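Local coordinates for alanine racemase, biosynthetic (Pseudomonas aeruginosa PAO1, PDB 6A2F), which is a pyridoxal-phosphate-dependent enzyme of the alanine racemase family, a dimer whose subunits join an N-terminal TIM barrel to a C-terminal beta domain, at residues R2-T7 against A350-R355; L236-I241 against T268-Y273; P286-G291 against P320-G325. All blocks are in the same frame, centred on the assembly; numbering follows the deposited sequence.

Contact 1: R2-T7 against A350-R355; sequences RPLVAT and ARVPRR
CG of R2 is anti to its backbone N (chi1 -168°), whereas CG of R351 sits in the crowded position between N and the carbonyl carbon (chi1 75°); both chains then run extended to NE, so that the two arginines meet from the loops leading into a pair of strands. NH1 of R2 lies over one face of the R351 guanidinium, toward its rim, and R2 NH2 is 3.6 Å from R351 NH1, the planes 34° apart. The like charges are probably offset by the acids around them: D275 forms salt bridges with R2 NH1 and R351 NE, D303 with R351 NH1, and E63 of the second subunit with R351 NH2. In the guanidinium plane of R2, water 1 accepts from NH1 at 2.8 Å and donates to R351 O.

Further along, the N-terminal strand 4-8 joins the beta domain of this two-domain fold by parallel pairing with the last strand, 354-356. A6 is gripped through both its backbone N and its O: the N donates to P353 O at 3.0 Å, nearly along the C=O axis, and the O accepts from R355 N at 3.0 Å, here with the donor above the carbonyl plane. On the face carrying A6 and R354, CB of A6 touches CD of R354. The bent R354 chain turns its guanidinium back, so that NH1 meets V352 O at 2.7 Å in the guanidinium plane.

Before the bridge begins, V352 packs with both methyls against 2-7, CG2 meeting CD2 of L4 at 3.7 Å and CG1 resting 3.9 Å from CB of A6. On the face carrying T7 and R355, the R355 side chain, bent about its CB-CG and CG-CD bonds, crosses V5 at about a right angle, its CG 3.5 Å from V5 CG1.

Contact 2: L236-I241 against T268-Y273; sequences LGAQLI and TVSCGY. With DLY (D-lysine), chain D.
Antiparallel pairing of strand 234-246 with strand 264-269, within the mixed sheet of the C-terminal beta domain, carries this buried contact. Three hydrogen bonds join the two segments. I241 N donates to T268 O at 2.8 Å, an almost straight bond (172°) nearly along the C=O axis. S270 N reaches Q239 O at 3.1 Å, also close to the carbonyl axis. L240 and V269 form the non-hydrogen-bonded pair between these two bonds. The third bond replaces a backbone carbonyl by a side chain: with chi1 at 52°, OG of S270 lies between its own N and carbonyl carbon and accepts from Q239 N at 3.2 Å. The same hydroxyl is hydrogen-bonded to P3 O, linking the end of the strand to the N-terminal segment where the chain leaves the sheet in an inverse gamma turn centred on S270.

Apolar contacts gather on the face carrying L240 and V269. CB of A238 sits 3.6 Å from CG1 of V269, while the other valine methyl, CG2, meets CD2 of L240 obliquely at 3.9 Å. V321 of the next strand touches both L240 and V269.

In van der Waals contact, CG2 of I241 lies 3.9 Å from CB of S270; E80 of the second subunit packs on I241.

Ligand binding falls to Y273, beyond the turn, which lines the D-lysine pocket with Y342 of the second subunit packed against it; S301 OG and D303 N are also hydrogen-bonded to D-lysine. D-lysine NZ lies at the edge of the tyrosine ring, in its plane, and donates to Y273 OH at 2.6 Å.

Contact 3: P286-G291 against P320-G325; sequences PVLVGG and PVELWG
Three backbone hydrogen bonds tie strand 286-289 to strand 320-322. L288 and E322 are a hydrogen-bonded antiparallel pair: E322 N donates to L288 O at 2.9 Å, on a carbonyl lone pair, and L288 N returns to E322 O at 3.1 Å in the carbonyl plane. Past the non-hydrogen-bonded pair V289 and V321, G290 N meets P320 O at 3.0 Å along a straight line (180°).

Both ends of the ladder are bridged by water. Water 2 donates to P286 O and L323 O, where the segments part. At the other end water 3 donates to P320 O, which G290 N already grips, and accepts from G291 N.

Outside the backbone, L288 and E322 lie side by side on one face with their CB atoms 3.8 Å apart. The glutamate runs extended, CG anti to its backbone N, and its OE1 is held by the backbone N-H groups of G327 and L328. V287 turns CG2 into a small apolar cluster, 3.7 Å from CG1 of V321 and 3.6 Å from CD1 of L323.

The pair lies within the beta domain's curled sheet: strand 292-296 continues it beyond V287, strand 234-246 adjoins V321 and L323, and V287 and L323 touch strand 305-308. Helix 330-336 packs against P286 and W324.

In the fold
All three contacts belong to one curled sheet; strand 234-246, part of contact 2, also pairs with strand 4-8 of contact 1 and strand 320-322 of contact 3. Contacts 2 and 3 are buried and antiparallel, closed within the C-terminal part of the chain; their centres lie about 9 Å apart, with A238 N hydrogen-bonded to V321 O. Contact 1 is only partly buried and parallel, and spans nearly the whole chain. It is rich in charge where it meets the second subunit. Contact 2 also faces that subunit, through I241, T268 and the ligand-binding Y273, whereas contact 3 touches no other chain and relies on backbone bonds, water bridges and aliphatic packing.

Contact 1: R2-T7 against A350-R355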
loop_
_atom_site.group_PDB
_atom_site.type_symbol
_atom_site.label_atom_id
_atom_site.label_comp_id
_atom_site.label_asym_id
_atom_site.label_seq_id
_atom_site.Cartn_x
_atom_site.Cartn_y
_atom_site.Cartn_z
ATOM N N ARG A 2 9.395 13.328 10.338
ATOM C CA ARG A 2 10.012 12.213 9.633
ATOM C C ARG A 2 10.390 12.671 8.209
ATOM O O ARG A 2 9.551 13.221 7.493
ATOM C CB ARG A 2 9.053 11.014 9.603
ATOM C CG ARG A 2 9.684 9.705 9.154
ATOM C CD ARG A 2 8.759 8.523 9.401
ATOM N NE ARG A 2 9.254 7.293 8.775
ATOM C CZ ARG A 2 8.727 6.728 7.692
ATOM N NH1 ARG A 2 7.673 7.269 7.093
ATOM N NH2 ARG A 2 9.253 5.614 7.204
ATOM N N PRO A 3 11.657 12.463 7.804
ATOM C CA PRO A 3 12.089 12.941 6.495
ATOM C C PRO A 3 11.596 12.044 5.362
ATOM O O PRO A 3 12.366 11.263 4.796
ATOM C CB PRO A 3 13.624 12.927 6.589
ATOM C CG PRO A 3 13.970 12.217 7.862
ATOM C CD PRO A 3 12.710 11.692 8.481
ATOM N N LEU A 4 10.304 12.150 5.063
ATOM C CA LEU A 4 9.696 11.468 3.926
ATOM C C LEU A 4 8.532 12.281 3.385
ATOM O O LEU A 4 7.543 12.530 4.090
ATOM C CB LEU A 4 9.232 10.057 4.294
ATOM C CG LEU A 4 8.621 9.259 3.141
ATOM C CD1 LEU A 4 9.672 8.870 2.111
ATOM C CD2 LEU A 4 7.933 8.023 3.681
ATOM N N VAL A 5 8.664 12.693 2.129
ATOM C CA VAL A 5 7.682 13.559 1.484
ATOM C C VAL A 5 7.452 13.130 0.033
ATOM O O VAL A 5 8.403 12.870 -0.710
ATOM C CB VAL A 5 8.102 15.054 1.545
ATOM C CG1 VAL A 5 7.143 15.923 0.751
ATOM C CG2 VAL A 5 8.166 15.551 2.982
ATOM N N ALA A 6 6.181 13.043 -0.349
ATOM C CA ALA A 6 5.803 12.841 -1.741
ATOM C C ALA A 6 5.467 14.198 -2.370
ATOM O O ALA A 6 4.418 14.785 -2.094
ATOM C CB ALA A 6 4.629 11.879 -1.849
ATOM N N THR A 7 6.381 14.703 -3.192
ATOM C CA THR A 7 6.184 15.969 -3.883
ATOM C C THR A 7 5.492 15.698 -5.212
ATOM O O THR A 7 5.985 14.917 -6.038
ATOM C CB THR A 7 7.525 16.709 -4.087
ATOM O OG1 THR A 7 8.112 16.970 -2.807
ATOM C CG2 THR A 7 7.329 18.034 -4.822
ATOM N N ALA A 350 -1.316 7.081 3.480
ATOM C CA ALA A 350 -1.771 8.341 4.077
ATOM C C ALA A 350 -0.709 9.047 4.918
ATOM O O ALA A 350 -0.656 10.281 4.948
ATOM C CB ALA A 350 -3.034 8.120 4.899
ATOM N N ARG A 351 0.148 8.272 5.580
ATOM C CA ARG A 351 1.152 8.848 6.475
ATOM C C ARG A 351 2.324 9.514 5.758
ATOM O O ARG A 351 3.136 10.184 6.389
ATOM C CB ARG A 351 1.652 7.808 7.468
ATOM C CG ARG A 351 2.611 6.788 6.893
ATOM C CD ARG A 351 3.232 6.021 8.040
ATOM N NE ARG A 351 4.338 5.193 7.595
ATOM C CZ ARG A 351 5.213 4.622 8.409
ATOM N NH1 ARG A 351 6.185 3.883 7.898
ATOM N NH2 ARG A 351 5.120 4.791 9.724
ATOM N N VAL A 352 2.418 9.319 4.446
ATOM C CA VAL A 352 3.376 10.060 3.633
ATOM C C VAL A 352 2.722 11.375 3.222
ATOM O O VAL A 352 1.776 11.374 2.432
ATOM C CB VAL A 352 3.797 9.272 2.375
ATOM C CG1 VAL A 352 4.823 10.059 1.567
ATOM C CG2 VAL A 352 4.337 7.905 2.761
ATOM N N PRO A 353 3.203 12.504 3.778
ATOM C CA PRO A 353 2.603 13.790 3.422
ATOM C C PRO A 353 2.807 14.128 1.953
ATOM O O PRO A 353 3.829 13.772 1.367
ATOM C CB PRO A 353 3.342 14.798 4.315
ATOM C CG PRO A 353 4.573 14.105 4.775
ATOM C CD PRO A 353 4.234 12.645 4.822
ATOM N N ARG A 354 1.823 14.797 1.367
ATOM C CA ARG A 354 1.923 15.262 -0.002
ATOM C C ARG A 354 2.215 16.762 0.006
ATOM O O ARG A 354 1.538 17.518 0.705
ATOM C CB ARG A 354 0.623 14.965 -0.770
ATOM C CG ARG A 354 0.058 13.550 -0.615
ATOM C CD ARG A 354 1.016 12.490 -1.143
ATOM N NE ARG A 354 0.348 11.284 -1.627
ATOM C CZ ARG A 354 0.121 10.189 -0.903
ATOM N NH1 ARG A 354 0.492 10.125 0.370
ATOM N NH2 ARG A 354 -0.483 9.148 -1.457
ATOM N N ARG A 355 3.240 17.179 -0.738
ATOM C CA ARG A 355 3.500 18.605 -0.991
ATOM C C ARG A 355 3.249 18.889 -2.464
ATOM O O ARG A 355 3.570 18.063 -3.322
ATOM C CB ARG A 355 4.941 19.015 -0.640
ATOM C CG ARG A 355 5.380 18.906 0.819
ATOM C CD ARG A 355 4.572 19.751 1.796
ATOM N NE ARG A 355 3.513 18.962 2.430
ATOM C CZ ARG A 355 3.013 19.189 3.645
ATOM N NH1 ARG A 355 2.051 18.402 4.120
ATOM N NH2 ARG A 355 3.468 20.193 4.391
HETATM O O HOH W 1 6.177 9.608 7.498
#

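Contact 2: L236-I241 against T268-Y273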
loop_
_atom_site.group_PDB
_atom_site.type_symbol
_atom_site.label_atom_id
_atom_site.label_comp_id
_atom_site.label_asym_id
_atom_site.label_seq_id
_atom_site.Cartn_x
_atom_site.Cartn_y
_atom_site.Cartn_z
ATOM N N LEU A 236 9.065 10.882 -4.710
ATOM C CA LEU A 236 9.123 10.376 -3.341
ATOM C C LEU A 236 10.545 10.530 -2.812
ATOM O O LEU A 236 11.464 9.837 -3.254
ATOM C CB LEU A 236 8.644 8.919 -3.266
ATOM C CG LEU A 236 8.488 8.286 -1.874
ATOM C CD1 LEU A 236 7.423 8.999 -1.053
ATOM C CD2 LEU A 236 8.182 6.796 -1.970
ATOM N N GLY A 237 10.719 11.466 -1.883
ATOM C CA GLY A 237 12.032 11.775 -1.330
ATOM C C GLY A 237 12.148 11.436 0.144
ATOM O O GLY A 237 11.233 11.702 0.927
ATOM N N ALA A 238 13.277 10.837 0.514
ATOM C CA ALA A 238 13.589 10.552 1.907
ATOM C C ALA A 238 15.008 11.009 2.247
ATOM O O ALA A 238 15.596 11.821 1.527
ATOM C CB ALA A 238 13.406 9.070 2.205
ATOM N N GLN A 239 15.549 10.488 3.348
ATOM C CA GLN A 239 16.887 10.850 3.798
ATOM C C GLN A 239 17.643 9.676 4.388
ATOM O O GLN A 239 17.042 8.720 4.885
ATOM C CB GLN A 239 16.818 11.959 4.850
ATOM C CG GLN A 239 17.018 13.364 4.307
ATOM C CD GLN A 239 16.718 14.428 5.343
ATOM O OE1 GLN A 239 17.142 14.325 6.499
ATOM N NE2 GLN A 239 15.976 15.458 4.936
ATOM N N LEU A 240 18.969 9.763 4.331
ATOM C CA LEU A 240 19.833 8.875 5.094
ATOM C C LEU A 240 19.738 9.267 6.560
ATOM O O LEU A 240 19.990 10.418 6.914
ATOM C CB LEU A 240 21.282 8.980 4.617
ATOM C CG LEU A 240 21.653 8.472 3.224
ATOM C CD1 LEU A 240 23.134 8.721 2.995
ATOM C CD2 LEU A 240 21.319 6.996 3.046
ATOM N N ILE A 241 19.350 8.307 7.397
ATOM C CA ILE A 241 19.173 8.525 8.838
ATOM C C ILE A 241 20.226 7.761 9.643
ATOM O O ILE A 241 20.336 7.923 10.869
ATOM C CB ILE A 241 17.748 8.155 9.315
ATOM C CG1 ILE A 241 17.457 6.661 9.083
ATOM C CG2 ILE A 241 16.717 9.037 8.623
ATOM C CD1 ILE A 241 16.166 6.158 9.703
ATOM N N THR A 268 20.971 3.702 6.058
ATOM C CA THR A 268 19.555 3.435 6.310
ATOM C C THR A 268 18.699 4.635 5.895
ATOM O O THR A 268 19.043 5.784 6.178
ATOM C CB THR A 268 19.309 3.060 7.789
ATOM O OG1 THR A 268 20.178 1.981 8.151
ATOM C CG2 THR A 268 17.854 2.630 8.031
ATOM N N VAL A 269 17.586 4.350 5.220
ATOM C CA VAL A 269 16.716 5.375 4.645
ATOM C C VAL A 269 15.347 5.398 5.329
ATOM O O VAL A 269 14.804 4.351 5.706
ATOM C CB VAL A 269 16.559 5.171 3.119
ATOM C CG1 VAL A 269 15.574 6.164 2.517
ATOM C CG2 VAL A 269 17.909 5.284 2.430
ATOM N N SER A 270 14.799 6.605 5.476
ATOM C CA SER A 270 13.515 6.831 6.136
ATOM C C SER A 270 12.320 6.542 5.221
ATOM O O SER A 270 11.481 7.418 4.963
ATOM C CB SER A 270 13.456 8.265 6.663
ATOM O OG SER A 270 13.784 9.189 5.638
ATOM N N CYS A 271 12.255 5.307 4.732
ATOM C CA CYS A 271 11.153 4.838 3.887
ATOM C C CYS A 271 11.067 3.325 3.970
ATOM O O CYS A 271 12.082 2.645 3.882
ATOM C CB CYS A 271 11.342 5.273 2.429
ATOM S SG CYS A 271 9.977 4.805 1.333
ATOM N N GLY A 272 9.857 2.805 4.145
ATOM C CA GLY A 272 9.637 1.363 4.232
ATOM C C GLY A 272 8.320 0.943 3.621
ATOM O O GLY A 272 7.604 1.770 3.051
ATOM N N TYR A 273 7.980 -0.338 3.751
ATOM C CA TYR A 273 6.800 -0.874 3.062
ATOM C C TYR A 273 5.455 -0.311 3.535
ATOM O O TYR A 273 4.482 -0.333 2.783
ATOM C CB TYR A 273 6.790 -2.413 2.990
ATOM C CG TYR A 273 6.811 -3.158 4.306
ATOM C CD1 TYR A 273 5.680 -3.221 5.122
ATOM C CD2 TYR A 273 7.956 -3.841 4.720
ATOM C CE1 TYR A 273 5.702 -3.915 6.323
ATOM C CE2 TYR A 273 7.983 -4.546 5.915
ATOM C CZ TYR A 273 6.857 -4.577 6.712
ATOM O OH TYR A 273 6.888 -5.271 7.900
HETATM N N DLY D . 13.080 -2.500 11.745
HETATM C CA DLY D . 11.591 -2.370 11.796
HETATM C C DLY D . 11.136 -1.045 11.231
HETATM O O DLY D . 10.577 -0.212 11.942
HETATM C CB DLY D . 10.967 -3.515 11.004
HETATM C CG DLY D . 9.664 -4.036 11.603
HETATM C CD DLY D . 8.740 -4.566 10.515
HETATM C CE DLY D . 9.076 -6.000 10.123
HETATM N NZ DLY D . 9.280 -6.046 8.691
HETATM O OXT DLY D . 11.299 -0.741 10.048
#

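Contact 3: P286-G291 against P320-G325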
loop_
_atom_site.group_PDB
_atom_site.type_symbol
_atom_site.label_atom_id
_atom_site.label_comp_id
_atom_site.label_asym_id
_atom_site.label_seq_id
_atom_site.Cartn_x
_atom_site.Cartn_y
_atom_site.Cartn_z
ATOM N N PRO A 286 17.223 0.090 -7.830
ATOM C CA PRO A 286 17.917 1.376 -7.891
ATOM C C PRO A 286 17.362 2.431 -6.933
ATOM O O PRO A 286 16.161 2.432 -6.611
ATOM C CB PRO A 286 17.703 1.816 -9.341
ATOM C CG PRO A 286 16.422 1.168 -9.740
ATOM C CD PRO A 286 16.428 -0.165 -9.046
ATOM N N VAL A 287 18.254 3.314 -6.489
ATOM C CA VAL A 287 17.897 4.465 -5.671
ATOM C C VAL A 287 18.869 5.619 -5.967
ATOM O O VAL A 287 19.968 5.392 -6.485
ATOM C CB VAL A 287 17.876 4.095 -4.168
ATOM C CG1 VAL A 287 19.217 4.382 -3.503
ATOM C CG2 VAL A 287 16.752 4.822 -3.455
ATOM N N LEU A 288 18.461 6.848 -5.664
ATOM C CA LEU A 288 19.369 7.991 -5.767
ATOM C C LEU A 288 19.760 8.522 -4.390
ATOM O O LEU A 288 18.901 8.775 -3.547
ATOM C CB LEU A 288 18.768 9.118 -6.612
ATOM C CG LEU A 288 18.482 8.909 -8.102
ATOM C CD1 LEU A 288 18.250 10.257 -8.772
ATOM C CD2 LEU A 288 19.600 8.156 -8.814
ATOM N N VAL A 289 21.064 8.676 -4.172
ATOM C CA VAL A 289 21.587 9.295 -2.954
ATOM C C VAL A 289 22.391 10.523 -3.365
ATOM O O VAL A 289 23.422 10.406 -4.031
ATOM C CB VAL A 289 22.457 8.316 -2.126
ATOM C CG1 VAL A 289 22.931 8.969 -0.832
ATOM C CG2 VAL A 289 21.690 7.031 -1.823
ATOM N N GLY A 290 21.902 11.698 -2.985
ATOM C CA GLY A 290 22.501 12.964 -3.407
ATOM C C GLY A 290 22.491 13.133 -4.915
ATOM O O GLY A 290 23.416 13.711 -5.492
ATOM N N GLY A 291 21.441 12.615 -5.551
ATOM C CA GLY A 291 21.330 12.599 -7.005
ATOM C C GLY A 291 22.110 11.478 -7.670
ATOM O O GLY A 291 22.023 11.298 -8.885
ATOM N N PRO A 320 19.702 13.725 0.859
ATOM C CA PRO A 320 18.412 13.380 0.260
ATOM C C PRO A 320 18.465 12.062 -0.506
ATOM O O PRO A 320 19.458 11.769 -1.174
ATOM C CB PRO A 320 18.148 14.543 -0.700
ATOM C CG PRO A 320 19.499 15.094 -1.019
ATOM C CD PRO A 320 20.294 14.929 0.242
ATOM N N VAL A 321 17.402 11.272 -0.395
ATOM C CA VAL A 321 17.299 10.007 -1.113
ATOM C C VAL A 321 16.051 10.023 -1.989
ATOM O O VAL A 321 14.937 10.121 -1.475
ATOM C CB VAL A 321 17.258 8.798 -0.146
ATOM C CG1 VAL A 321 16.943 7.507 -0.892
ATOM C CG2 VAL A 321 18.573 8.658 0.604
ATOM N N GLU A 322 16.240 9.940 -3.304
ATOM C CA GLU A 322 15.109 9.819 -4.229
ATOM C C GLU A 322 14.745 8.350 -4.465
ATOM O O GLU A 322 15.531 7.589 -5.038
ATOM C CB GLU A 322 15.386 10.531 -5.559
ATOM C CG GLU A 322 14.186 10.533 -6.498
ATOM C CD GLU A 322 14.384 11.385 -7.739
ATOM O OE1 GLU A 322 14.048 10.909 -8.845
ATOM O OE2 GLU A 322 14.869 12.530 -7.617
ATOM N N LEU A 323 13.558 7.956 -4.001
ATOM C CA LEU A 323 13.054 6.604 -4.238
ATOM C C LEU A 323 12.490 6.512 -5.651
ATOM O O LEU A 323 12.644 5.492 -6.320
ATOM C CB LEU A 323 11.993 6.199 -3.202
ATOM C CG LEU A 323 12.351 5.876 -1.741
ATOM C CD1 LEU A 323 13.636 5.069 -1.591
ATOM C CD2 LEU A 323 12.402 7.132 -0.884
ATOM N N TRP A 324 11.812 7.577 -6.075
ATOM C CA TRP A 324 11.443 7.789 -7.478
ATOM C C TRP A 324 11.014 9.228 -7.727
ATOM O O TRP A 324 10.636 9.931 -6.793
ATOM C CB TRP A 324 10.364 6.809 -7.959
ATOM C CG TRP A 324 9.063 6.812 -7.195
ATOM C CD1 TRP A 324 8.061 7.746 -7.262
ATOM C CD2 TRP A 324 8.608 5.802 -6.287
ATOM N NE1 TRP A 324 7.020 7.385 -6.437
ATOM C CE2 TRP A 324 7.329 6.198 -5.827
ATOM C CE3 TRP A 324 9.160 4.604 -5.814
ATOM C CZ2 TRP A 324 6.592 5.436 -4.915
ATOM C CZ3 TRP A 324 8.425 3.845 -4.899
ATOM C CH2 TRP A 324 7.153 4.267 -4.463
ATOM N N GLY A 325 11.091 9.657 -8.986
ATOM C CA GLY A 325 10.724 11.018 -9.381
ATOM C C GLY A 325 11.282 11.421 -10.736
ATOM O O GLY A 325 11.249 10.639 -11.693
HETATM O O HOH W 2 14.087 3.158 -5.041
HETATM O O HOH W 3 19.161 11.681 -4.173
#